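Local coordinates for Pre-mRNA splicing helicase-like protein (Chaetomium thermophilum, PDB 4RVQ) that probably serves pre-mRNA splicing as the spliceosomal helicase Brr2, here represented by its noncanonical PWI domain, which may mediate protein or RNA interactions, at residues D69-F74 / E80-L85; V93-L98 / R120-E125; A99-R104 / D108-E113. All coordinates share one frame; numbering follows the deposited sequence.

Contact 1 (D69-F74 / E80-L85); sequences DLMELF and ELVQKL
Phe-74, just past the end of helix 63-73, lays its ring against Leu-81, Val-82 and Leu-85 of helix 79-87. The side chain can be followed outward. CB lies 4.0 Å from Val-82 CG2, and CG and CD1 keep to the same methyl. Further out, CE1 approaches CD1 of Leu-85. Leu-81 comes in on the same side of the ring, near the CE2 corner. Its CD2 is 3.5 Å from Phe-74 CE2, the tightest approach between the two segments. At the tip, CZ is 4.1 Å from both Leu-81 CD2 and Leu-85 CD1. All three aliphatic groups meet the ring obliquely, from one side. Chi1 of -76° sets the ring beside the backbone N, and Leu-70 O then lies in the ring plane at its edge. That oxygen also accepts the helical bond from Phe-74 N.

Val-82 is the residue most covered here. Its two methyls divide the work. CG2 serves the phenyl group, while CG1 touches Leu-70 CD2 and, at 4.0 Å, Met-71 CG. Leu-70 crosses Leu-85 at about a right angle, and its CD2 rests 4.0 Å from Leu-85 CB. The same methyl lies 3.7 Å from Val-82 O. Leu-70 and Phe-74 were each deposited in two conformers, so these details hold for the one described.

The side chains that meet across the segments are all apolar. Ile-28 and Tyr-32 add further contacts to Phe-74, and Ala-45 to Leu-70. Leu-85 continues onto Trp-23 and Leu-24. The axes of the two short helical segments run 9.7 Å apart at 141°, roughly antiparallel. This is a helical hairpin with a short connection, packed by its inner apolar faces within the all-helical PWI-like domain.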
loop_
_atom_site.group_PDB
_atom_site.type_symbol
_atom_site.label_atom_id
_atom_site.label_comp_id
_atom_site.label_asym_id
_atom_site.label_seq_id
_atom_site.Cartn_x
_atom_site.Cartn_y
_atom_site.Cartn_z
ATOM N N ASP A 69 -4.259 7.140 12.454
ATOM C CA ASP A 69 -5.384 7.238 11.565
ATOM C C ASP A 69 -5.717 5.888 10.947
ATOM O O ASP A 69 -6.881 5.528 10.804
ATOM C CB ASP A 69 -5.127 8.283 10.483
ATOM C CG ASP A 69 -5.131 9.710 11.028
ATOM O OD1 ASP A 69 -5.482 9.913 12.201
ATOM O OD2 ASP A 69 -4.741 10.617 10.263
ATOM N N LEU A 70 -4.706 5.112 10.575
ATOM C CA LEU A 70 -4.956 3.802 9.989
ATOM C C LEU A 70 -5.570 2.836 11.028
ATOM O O LEU A 70 -6.435 2.011 10.702
ATOM C CB LEU A 70 -3.696 3.236 9.278
ATOM C CG LEU A 70 -3.873 2.327 8.070
ATOM C CD1 LEU A 70 -4.536 3.066 6.934
ATOM C CD2 LEU A 70 -2.531 1.761 7.639
ATOM N N MET A 71 -5.091 2.918 12.277
ATOM C CA MET A 71 -5.636 2.012 13.274
ATOM C C MET A 71 -7.136 2.292 13.467
ATOM O O MET A 71 -7.922 1.362 13.628
ATOM C CB MET A 71 -4.896 2.138 14.605
ATOM C CG MET A 71 -3.481 1.541 14.529
ATOM S SD MET A 71 -2.562 1.527 16.077
ATOM C CE MET A 71 -2.465 3.309 16.433
ATOM N N GLU A 72 -7.527 3.567 13.514
ATOM C CA GLU A 72 -8.927 3.915 13.625
ATOM C C GLU A 72 -9.727 3.455 12.391
ATOM O O GLU A 72 -10.844 2.971 12.532
ATOM C CB GLU A 72 -9.077 5.413 13.794
ATOM C CG GLU A 72 -10.544 5.836 13.947
ATOM C CD GLU A 72 -10.739 7.312 14.223
ATOM O OE1 GLU A 72 -11.797 7.877 13.829
ATOM O OE2 GLU A 72 -9.851 7.933 14.838
ATOM N N LEU A 73 -9.129 3.568 11.206
ATOM C CA LEU A 73 -9.805 3.168 9.986
ATOM C C LEU A 73 -10.169 1.691 10.035
ATOM O O LEU A 73 -11.200 1.267 9.487
ATOM C CB LEU A 73 -8.908 3.459 8.787
ATOM C CG LEU A 73 -9.523 3.202 7.413
ATOM C CD1 LEU A 73 -10.684 4.223 7.149
ATOM C CD2 LEU A 73 -8.465 3.326 6.316
ATOM N N PHE A 74 -9.324 0.901 10.687
ATOM C CA PHE A 74 -9.489 -0.540 10.813
ATOM C C PHE A 74 -10.129 -0.912 12.167
ATOM O O PHE A 74 -9.989 -2.050 12.622
ATOM C CB PHE A 74 -8.149 -1.248 10.571
ATOM C CG PHE A 74 -7.769 -1.309 9.103
ATOM C CD1 PHE A 74 -7.048 -0.277 8.499
ATOM C CD2 PHE A 74 -8.154 -2.391 8.317
ATOM C CE1 PHE A 74 -6.743 -0.342 7.142
ATOM C CE2 PHE A 74 -7.834 -2.461 6.976
ATOM C CZ PHE A 74 -7.136 -1.445 6.393
ATOM N N GLU A 80 -1.972 -6.288 12.378
ATOM C CA GLU A 80 -0.987 -6.846 11.447
ATOM C C GLU A 80 -1.172 -6.268 10.035
ATOM O O GLU A 80 -0.197 -5.967 9.337
ATOM C CB GLU A 80 -1.021 -8.375 11.434
ATOM C CG GLU A 80 -0.514 -9.003 12.731
ATOM C CD GLU A 80 -0.245 -10.486 12.603
ATOM O OE1 GLU A 80 -0.551 -11.080 11.550
ATOM O OE2 GLU A 80 0.290 -11.061 13.570
ATOM N N LEU A 81 -2.420 -6.098 9.603
ATOM C CA LEU A 81 -2.682 -5.511 8.288
ATOM C C LEU A 81 -2.252 -4.055 8.313
ATOM O O LEU A 81 -1.597 -3.566 7.383
ATOM C CB LEU A 81 -4.148 -5.691 7.916
ATOM C CG LEU A 81 -4.562 -5.005 6.618
ATOM C CD1 LEU A 81 -3.696 -5.451 5.444
ATOM C CD2 LEU A 81 -6.005 -5.348 6.313
ATOM N N VAL A 82 -2.618 -3.338 9.378
ATOM C CA VAL A 82 -2.199 -1.956 9.523
ATOM C C VAL A 82 -0.669 -1.817 9.354
ATOM O O VAL A 82 -0.180 -0.996 8.571
ATOM C CB VAL A 82 -2.622 -1.403 10.892
ATOM C CG1 VAL A 82 -1.987 -0.057 11.126
ATOM C CG2 VAL A 82 -4.133 -1.292 10.972
ATOM N N GLN A 83 0.099 -2.628 10.084
ATOM C CA GLN A 83 1.590 -2.529 10.023
ATOM C C GLN A 83 2.084 -2.921 8.656
ATOM O O GLN A 83 3.012 -2.321 8.167
ATOM C CB GLN A 83 2.426 -3.360 11.065
ATOM C CG GLN A 83 4.080 -3.257 10.914
ATOM C CD GLN A 83 4.919 -3.953 12.081
ATOM O OE1 GLN A 83 4.308 -4.516 12.999
ATOM N NE2 GLN A 83 6.339 -3.963 12.013
ATOM N N LYS A 84 1.496 -3.946 8.043
ATOM C CA LYS A 84 1.923 -4.326 6.697
ATOM C C LYS A 84 1.790 -3.151 5.719
ATOM O O LYS A 84 2.658 -2.908 4.880
ATOM C CB LYS A 84 1.110 -5.522 6.201
ATOM C CG LYS A 84 1.448 -5.976 4.806
ATOM C CD LYS A 84 0.811 -7.302 4.458
ATOM C CE LYS A 84 1.124 -7.795 3.100
ATOM N NZ LYS A 84 0.235 -8.953 2.812
ATOM N N LEU A 85 0.673 -2.433 5.818
ATOM C CA LEU A 85 0.461 -1.309 4.930
ATOM C C LEU A 85 1.465 -0.182 5.193
ATOM O O LEU A 85 2.043 0.404 4.299
ATOM C CB LEU A 85 -0.981 -0.795 5.051
ATOM C CG LEU A 85 -2.045 -1.815 4.606
ATOM C CD1 LEU A 85 -3.424 -1.175 4.753
ATOM C CD2 LEU A 85 -1.823 -2.337 3.187
#

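Contact 2 (V93-L98 / R120-E125); sequences VWLTRL and RWILDE. With EDO (1,2-ethanediol), chain F; EDO (1,2-ethanediol), chain G.
Between 93-98 and 120-125 the nearest CA atoms are those of Leu-95 and Ile-122, 8.5 Å apart. One branch of Ile-122 bridges that gap. Its CG2 fits into the fork of Leu-95, 3.8 Å from both CD1 and CD2. With chi1 at -59°, CG1 of Ile-122 stays beside the backbone N, which leaves CG2 for this role. A second apolar pair is formed by Leu-98, a turn after Leu-95, and Leu-123, next to Ile-122; their CD2 atoms are 4.2 Å apart.

The CB of Trp-94 is directed at helix 120-127, yet the indole turns off and makes no contact with 120-125. C1 of one ethanediol sits 3.4 Å above one indole face, toward the rim. At the edge, Trp-94 NE1 donates to O1 of a second ethanediol at 3.2 Å. Both molecules probably come from the crystallisation liquor. A leucine in place of Trp-94 would probably open a gap beside Leu-119, Met-114 and Glu-113 and leave that second ethanediol without its N-H donor.

Leu-126 also touches Leu-95 and Leu-98. Glu-125 bridges to Lys-91 of helix 89-99. Trp-94 and Arg-97 also pack against helix 104-116.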
loop_
_atom_site.group_PDB
_atom_site.type_symbol
_atom_site.label_atom_id
_atom_site.label_comp_id
_atom_site.label_asym_id
_atom_site.label_seq_id
_atom_site.Cartn_x
_atom_site.Cartn_y
_atom_site.Cartn_z
ATOM N N VAL A 93 1.089 3.151 -2.063
ATOM C CA VAL A 93 0.568 4.399 -2.585
ATOM C C VAL A 93 0.953 4.543 -4.060
ATOM O O VAL A 93 0.108 4.823 -4.924
ATOM C CB VAL A 93 1.098 5.599 -1.754
ATOM C CG1 VAL A 93 0.808 6.880 -2.438
ATOM C CG2 VAL A 93 0.502 5.599 -0.333
ATOM N N TRP A 94 2.246 4.434 -4.358
ATOM C CA TRP A 94 2.714 4.715 -5.689
ATOM C C TRP A 94 2.335 3.664 -6.696
ATOM O O TRP A 94 1.996 3.987 -7.845
ATOM C CB TRP A 94 4.226 4.976 -5.686
ATOM C CG TRP A 94 4.545 6.309 -5.075
ATOM C CD1 TRP A 94 5.012 6.570 -3.828
ATOM C CD2 TRP A 94 4.427 7.563 -5.719
ATOM N NE1 TRP A 94 5.189 7.896 -3.660
ATOM C CE2 TRP A 94 4.834 8.552 -4.802
ATOM C CE3 TRP A 94 4.024 7.959 -6.992
ATOM C CZ2 TRP A 94 4.841 9.889 -5.123
ATOM C CZ3 TRP A 94 4.031 9.302 -7.312
ATOM C CH2 TRP A 94 4.412 10.258 -6.378
ATOM N N LEU A 95 2.458 2.389 -6.361
ATOM C CA LEU A 95 2.128 1.351 -7.300
ATOM C C LEU A 95 0.634 1.233 -7.565
ATOM O O LEU A 95 0.242 0.851 -8.671
ATOM C CB LEU A 95 2.716 0.009 -6.911
ATOM C CG LEU A 95 4.238 -0.070 -6.896
ATOM C CD1 LEU A 95 4.713 -1.351 -6.283
ATOM C CD2 LEU A 95 4.798 0.184 -8.287
ATOM N N THR A 96 -0.208 1.551 -6.579
ATOM C CA THR A 96 -1.641 1.601 -6.833
ATOM C C THR A 96 -1.928 2.698 -7.871
ATOM O O THR A 96 -2.682 2.510 -8.830
ATOM C CB THR A 96 -2.436 1.818 -5.551
ATOM O OG1 THR A 96 -2.209 0.700 -4.679
ATOM C CG2 THR A 96 -3.904 1.937 -5.829
ATOM N N ARG A 97 -1.360 3.885 -7.659
ATOM C CA ARG A 97 -1.538 4.975 -8.579
ATOM C C ARG A 97 -1.022 4.600 -9.970
ATOM O O ARG A 97 -1.692 4.834 -10.990
ATOM C CB ARG A 97 -0.845 6.235 -8.066
ATOM C CG ARG A 97 -1.181 7.445 -8.892
ATOM C CD ARG A 97 -0.472 8.717 -8.390
ATOM N NE ARG A 97 -0.612 9.768 -9.385
ATOM C CZ ARG A 97 0.203 10.803 -9.518
ATOM N NH1 ARG A 97 1.164 10.990 -8.652
ATOM N NH2 ARG A 97 0.054 11.646 -10.526
ATOM N N LEU A 98 0.169 4.054 -10.035
ATOM C CA LEU A 98 0.758 3.685 -11.324
ATOM C C LEU A 98 -0.079 2.632 -12.033
ATOM O O LEU A 98 -0.311 2.718 -13.257
ATOM C CB LEU A 98 2.216 3.248 -11.145
ATOM C CG LEU A 98 2.997 2.922 -12.420
ATOM C CD1 LEU A 98 3.021 4.075 -13.389
ATOM C CD2 LEU A 98 4.400 2.491 -12.049
ATOM N N ARG A 120 13.472 4.786 -7.173
ATOM C CA ARG A 120 14.038 3.953 -8.227
ATOM C C ARG A 120 13.992 2.471 -7.861
ATOM O O ARG A 120 13.726 1.618 -8.706
ATOM C CB ARG A 120 15.473 4.384 -8.577
ATOM C CG ARG A 120 16.193 3.511 -9.615
ATOM C CD ARG A 120 15.525 3.472 -10.959
ATOM N NE ARG A 120 15.487 4.796 -11.521
ATOM C CZ ARG A 120 14.611 5.189 -12.403
ATOM N NH1 ARG A 120 13.679 4.340 -12.857
ATOM N NH2 ARG A 120 14.617 6.452 -12.821
ATOM N N TRP A 121 14.283 2.125 -6.606
ATOM C CA TRP A 121 14.298 0.733 -6.199
ATOM C C TRP A 121 12.976 0.025 -6.480
ATOM O O TRP A 121 12.953 -1.140 -6.821
ATOM C CB TRP A 121 14.689 0.599 -4.721
ATOM C CG TRP A 121 13.690 0.973 -3.703
ATOM C CD1 TRP A 121 13.488 2.225 -3.121
ATOM C CD2 TRP A 121 12.734 0.098 -3.097
ATOM N NE1 TRP A 121 12.448 2.156 -2.222
ATOM C CE2 TRP A 121 11.981 0.865 -2.165
ATOM C CE3 TRP A 121 12.473 -1.263 -3.225
ATOM C CZ2 TRP A 121 10.981 0.304 -1.383
ATOM C CZ3 TRP A 121 11.492 -1.806 -2.457
ATOM C CH2 TRP A 121 10.760 -1.020 -1.540
ATOM N N ILE A 122 11.868 0.755 -6.342
ATOM C CA ILE A 122 10.553 0.177 -6.602
ATOM C C ILE A 122 10.336 -0.037 -8.095
ATOM O O ILE A 122 9.843 -1.090 -8.507
ATOM C CB ILE A 122 9.426 1.030 -6.000
ATOM C CG1 ILE A 122 9.620 1.149 -4.478
ATOM C CG2 ILE A 122 8.074 0.442 -6.366
ATOM C CD1 ILE A 122 8.529 1.981 -3.803
ATOM N N LEU A 123 10.720 0.928 -8.897
ATOM C CA LEU A 123 10.641 0.787 -10.336
ATOM C C LEU A 123 11.528 -0.341 -10.849
ATOM O O LEU A 123 11.146 -1.063 -11.763
ATOM C CB LEU A 123 10.969 2.097 -11.029
ATOM C CG LEU A 123 9.960 3.201 -10.752
ATOM C CD1 LEU A 123 10.465 4.533 -11.321
ATOM C CD2 LEU A 123 8.555 2.843 -11.298
ATOM N N ASP A 124 12.728 -0.502 -10.258
ATOM C CA ASP A 124 13.582 -1.614 -10.631
ATOM C C ASP A 124 12.920 -2.931 -10.314
ATOM O O ASP A 124 12.993 -3.891 -11.092
ATOM C CB ASP A 124 14.901 -1.545 -9.871
ATOM C CG ASP A 124 15.859 -0.511 -10.407
ATOM O OD1 ASP A 124 15.683 0.028 -11.504
ATOM O OD2 ASP A 124 16.872 -0.251 -9.713
ATOM N N GLU A 125 12.248 -3.015 -9.178
ATOM C CA GLU A 125 11.535 -4.234 -8.830
ATOM C C GLU A 125 10.414 -4.496 -9.850
ATOM O O GLU A 125 10.209 -5.624 -10.315
ATOM C CB GLU A 125 10.933 -4.059 -7.439
ATOM C CG GLU A 125 11.050 -5.190 -6.602
ATOM C CD GLU A 125 10.478 -5.110 -5.226
ATOM O OE1 GLU A 125 11.272 -5.124 -4.276
ATOM O OE2 GLU A 125 9.302 -5.198 -5.025
HETATM C C1 EDO F . 1.240 9.572 -4.921
HETATM O O1 EDO F . 0.780 10.574 -5.799
HETATM C C2 EDO F . 1.573 10.187 -3.573
HETATM O O2 EDO F . 0.336 10.619 -2.989
HETATM C C1 EDO G . 4.718 9.178 0.209
HETATM O O1 EDO G . 5.003 9.757 -1.072
HETATM C C2 EDO G . 4.080 7.812 -0.013
HETATM O O2 EDO G . 4.292 6.972 1.125
#

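Contact 3 (A99-R104 / D108-E113); sequences ARAESR and DTIERE
Ala-101 and Ile-110 meet methyl to methyl where the loop after helix 89-99 turns into helix 104-116. The motif at this corner is a helix N-cap. Ser-103 holds the cap position, and in the conformer described its OG bonds to the backbone N of Glu-106.

Both side chains of the apolar pair start toward each other. Ala-101 offers only CB. Ile-110 does the reaching: chi2 of 163° stretches the longer branch, and CD1 stops 3.7 Å from Ala-101 CB. The body of the same isoleucine also touches Trp-94, Arg-97 and Leu-98 of helix 89-99. It thus joins helix 104-116 to both the loop and helix 89-99. Ala-101 O is held in turn by NH1 of Arg-107.

The second meeting is polar and belongs to the first helical turn. Arg-104 O takes the backbone N-H of Asp-108 at 2.9 Å, with an angle of 163° at the hydrogen. The two side chains run broadly the same way without their charged ends meeting. With CG of Asp-108 anti to the backbone N (chi1 -176°), OD2 can meet Arg-112, while OD1 stays 5.8 Å from Arg-104 NH1. The side chain of Arg-104 is about 5 Å from a bound sulfate, which probably comes from the crystallisation liquor. Along the helix, Arg-112 NE forms a salt bridge with Asp-108 OD2 at 3.2 Å, through a weak, bent hydrogen bond.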
loop_
_atom_site.group_PDB
_atom_site.type_symbol
_atom_site.label_atom_id
_atom_site.label_comp_id
_atom_site.label_asym_id
_atom_site.label_seq_id
_atom_site.Cartn_x
_atom_site.Cartn_y
_atom_site.Cartn_z
ATOM N N ALA A 99 -0.541 1.630 -11.299
ATOM C CA ALA A 99 -1.338 0.562 -11.920
ATOM C C ALA A 99 -2.610 1.101 -12.534
ATOM O O ALA A 99 -3.163 0.492 -13.452
ATOM C CB ALA A 99 -1.670 -0.520 -10.911
ATOM N N ARG A 100 -3.128 2.189 -11.993
ATOM C CA ARG A 100 -4.357 2.819 -12.452
ATOM C C ARG A 100 -4.136 3.838 -13.576
ATOM O O ARG A 100 -5.148 4.324 -14.116
ATOM C CB ARG A 100 -5.087 3.438 -11.245
ATOM C CG ARG A 100 -5.681 2.367 -10.386
ATOM C CD ARG A 100 -6.156 2.832 -9.008
ATOM N NE ARG A 100 -7.064 1.813 -8.436
ATOM C CZ ARG A 100 -8.321 1.699 -8.823
ATOM N NH1 ARG A 100 -8.897 2.652 -9.537
ATOM N NH2 ARG A 100 -9.030 0.655 -8.483
ATOM N N ALA A 101 -2.908 4.115 -13.973
ATOM C CA ALA A 101 -2.584 5.090 -14.997
ATOM C C ALA A 101 -2.463 4.375 -16.345
ATOM O O ALA A 101 -1.664 3.471 -16.519
ATOM C CB ALA A 101 -1.320 5.819 -14.647
ATOM N N GLU A 102 -3.331 4.779 -17.291
ATOM C CA GLU A 102 -3.406 4.156 -18.600
ATOM C C GLU A 102 -2.639 4.894 -19.697
ATOM O O GLU A 102 -2.161 4.284 -20.642
ATOM C CB GLU A 102 -4.881 4.090 -19.026
ATOM C CG GLU A 102 -5.840 3.465 -18.011
ATOM C CD GLU A 102 -5.845 1.939 -18.058
ATOM O OE1 GLU A 102 -5.088 1.363 -18.853
ATOM O OE2 GLU A 102 -6.601 1.314 -17.281
ATOM N N SER A 103 -2.590 6.224 -19.619
ATOM C CA SER A 103 -1.992 7.007 -20.679
ATOM C C SER A 103 -0.472 7.083 -20.523
ATOM O O SER A 103 0.079 6.964 -19.403
ATOM C CB SER A 103 -2.535 8.450 -20.715
ATOM O OG SER A 103 -2.135 9.203 -19.579
ATOM N N ARG A 104 0.218 7.323 -21.628
ATOM C CA ARG A 104 1.665 7.497 -21.602
ATOM C C ARG A 104 2.010 8.667 -20.685
ATOM O O ARG A 104 2.939 8.550 -19.837
ATOM C CB ARG A 104 2.218 7.765 -23.014
ATOM C CG ARG A 104 3.629 8.324 -23.013
ATOM C CD ARG A 104 4.215 8.326 -24.402
ATOM N NE ARG A 104 4.475 6.975 -24.884
ATOM C CZ ARG A 104 5.553 6.265 -24.538
ATOM N NH1 ARG A 104 6.483 6.807 -23.757
ATOM N NH2 ARG A 104 5.716 5.031 -24.999
ATOM N N ASP A 108 4.248 8.242 -17.289
ATOM C CA ASP A 108 5.536 8.911 -17.309
ATOM C C ASP A 108 5.666 9.866 -16.114
ATOM O O ASP A 108 6.699 9.910 -15.439
ATOM C CB ASP A 108 5.725 9.669 -18.625
ATOM C CG ASP A 108 7.110 10.309 -18.711
ATOM O OD1 ASP A 108 8.091 9.616 -18.923
ATOM O OD2 ASP A 108 7.224 11.517 -18.454
ATOM N N THR A 109 4.633 10.686 -15.882
ATOM C CA THR A 109 4.627 11.612 -14.779
ATOM C C THR A 109 4.857 10.880 -13.448
ATOM O O THR A 109 5.670 11.303 -12.613
ATOM C CB THR A 109 3.307 12.373 -14.755
ATOM O OG1 THR A 109 3.265 13.227 -15.899
ATOM C CG2 THR A 109 3.171 13.200 -13.519
ATOM N N ILE A 110 4.128 9.788 -13.254
ATOM C CA ILE A 110 4.243 9.010 -12.021
ATOM C C ILE A 110 5.638 8.409 -11.870
ATOM O O ILE A 110 6.235 8.452 -10.790
ATOM C CB ILE A 110 3.150 7.912 -11.926
ATOM C CG1 ILE A 110 1.758 8.593 -11.826
ATOM C CG2 ILE A 110 3.425 7.003 -10.776
ATOM C CD1 ILE A 110 0.590 7.669 -12.136
ATOM N N GLU A 111 6.168 7.858 -12.946
ATOM C CA GLU A 111 7.497 7.268 -12.902
ATOM C C GLU A 111 8.554 8.316 -12.576
ATOM O O GLU A 111 9.496 8.029 -11.791
ATOM C CB GLU A 111 7.779 6.554 -14.232
ATOM C CG GLU A 111 6.920 5.330 -14.416
ATOM C CD GLU A 111 6.819 4.779 -15.828
ATOM O OE1 GLU A 111 7.332 5.365 -16.792
ATOM O OE2 GLU A 111 6.196 3.702 -15.974
ATOM N N ARG A 112 8.458 9.504 -13.159
ATOM C CA ARG A 112 9.395 10.567 -12.836
ATOM C C ARG A 112 9.248 10.982 -11.379
ATOM O O ARG A 112 10.270 11.179 -10.683
ATOM C CB ARG A 112 9.179 11.774 -13.729
ATOM C CG ARG A 112 9.521 11.582 -15.162
ATOM C CD ARG A 112 9.293 12.888 -15.884
ATOM N NE ARG A 112 9.793 12.871 -17.226
ATOM C CZ ARG A 112 10.561 13.817 -17.758
ATOM N NH1 ARG A 112 10.888 14.919 -17.073
ATOM N NH2 ARG A 112 10.956 13.678 -19.002
ATOM N N GLU A 113 8.011 11.110 -10.898
ATOM C CA GLU A 113 7.809 11.492 -9.504
ATOM C C GLU A 113 8.368 10.452 -8.551
ATOM O O GLU A 113 9.003 10.815 -7.545
ATOM C CB GLU A 113 6.317 11.739 -9.216
ATOM C CG GLU A 113 5.775 12.997 -9.902
ATOM C CD GLU A 113 4.285 13.252 -9.658
ATOM O OE1 GLU A 113 3.590 12.419 -9.052
ATOM O OE2 GLU A 113 3.783 14.329 -10.102
#

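How the contacts relate
Contacts 1 and 2 are buried and apolar across their segments, while contact 3 is partly buried and lies farther out, about 17 Å from the chain centre. Contact 1 joins helices 63-73 and 79-87. It sits on the opposite side of the chain centre from the other two, whose centres lie about 10 Å apart. Contacts 2 and 3 share a three-helix corner made of helices 89-99, 104-116 and 120-127. Arg-97 of contact 2 and Glu-113 of contact 3 form a salt bridge, and Leu-123 packs on the backbone of Glu-111. Contact 3 adds a backbone bond and a helix cap to one apolar pair, salt bridges flank contact 2, and contact 1 relies on a ring among aliphatic groups.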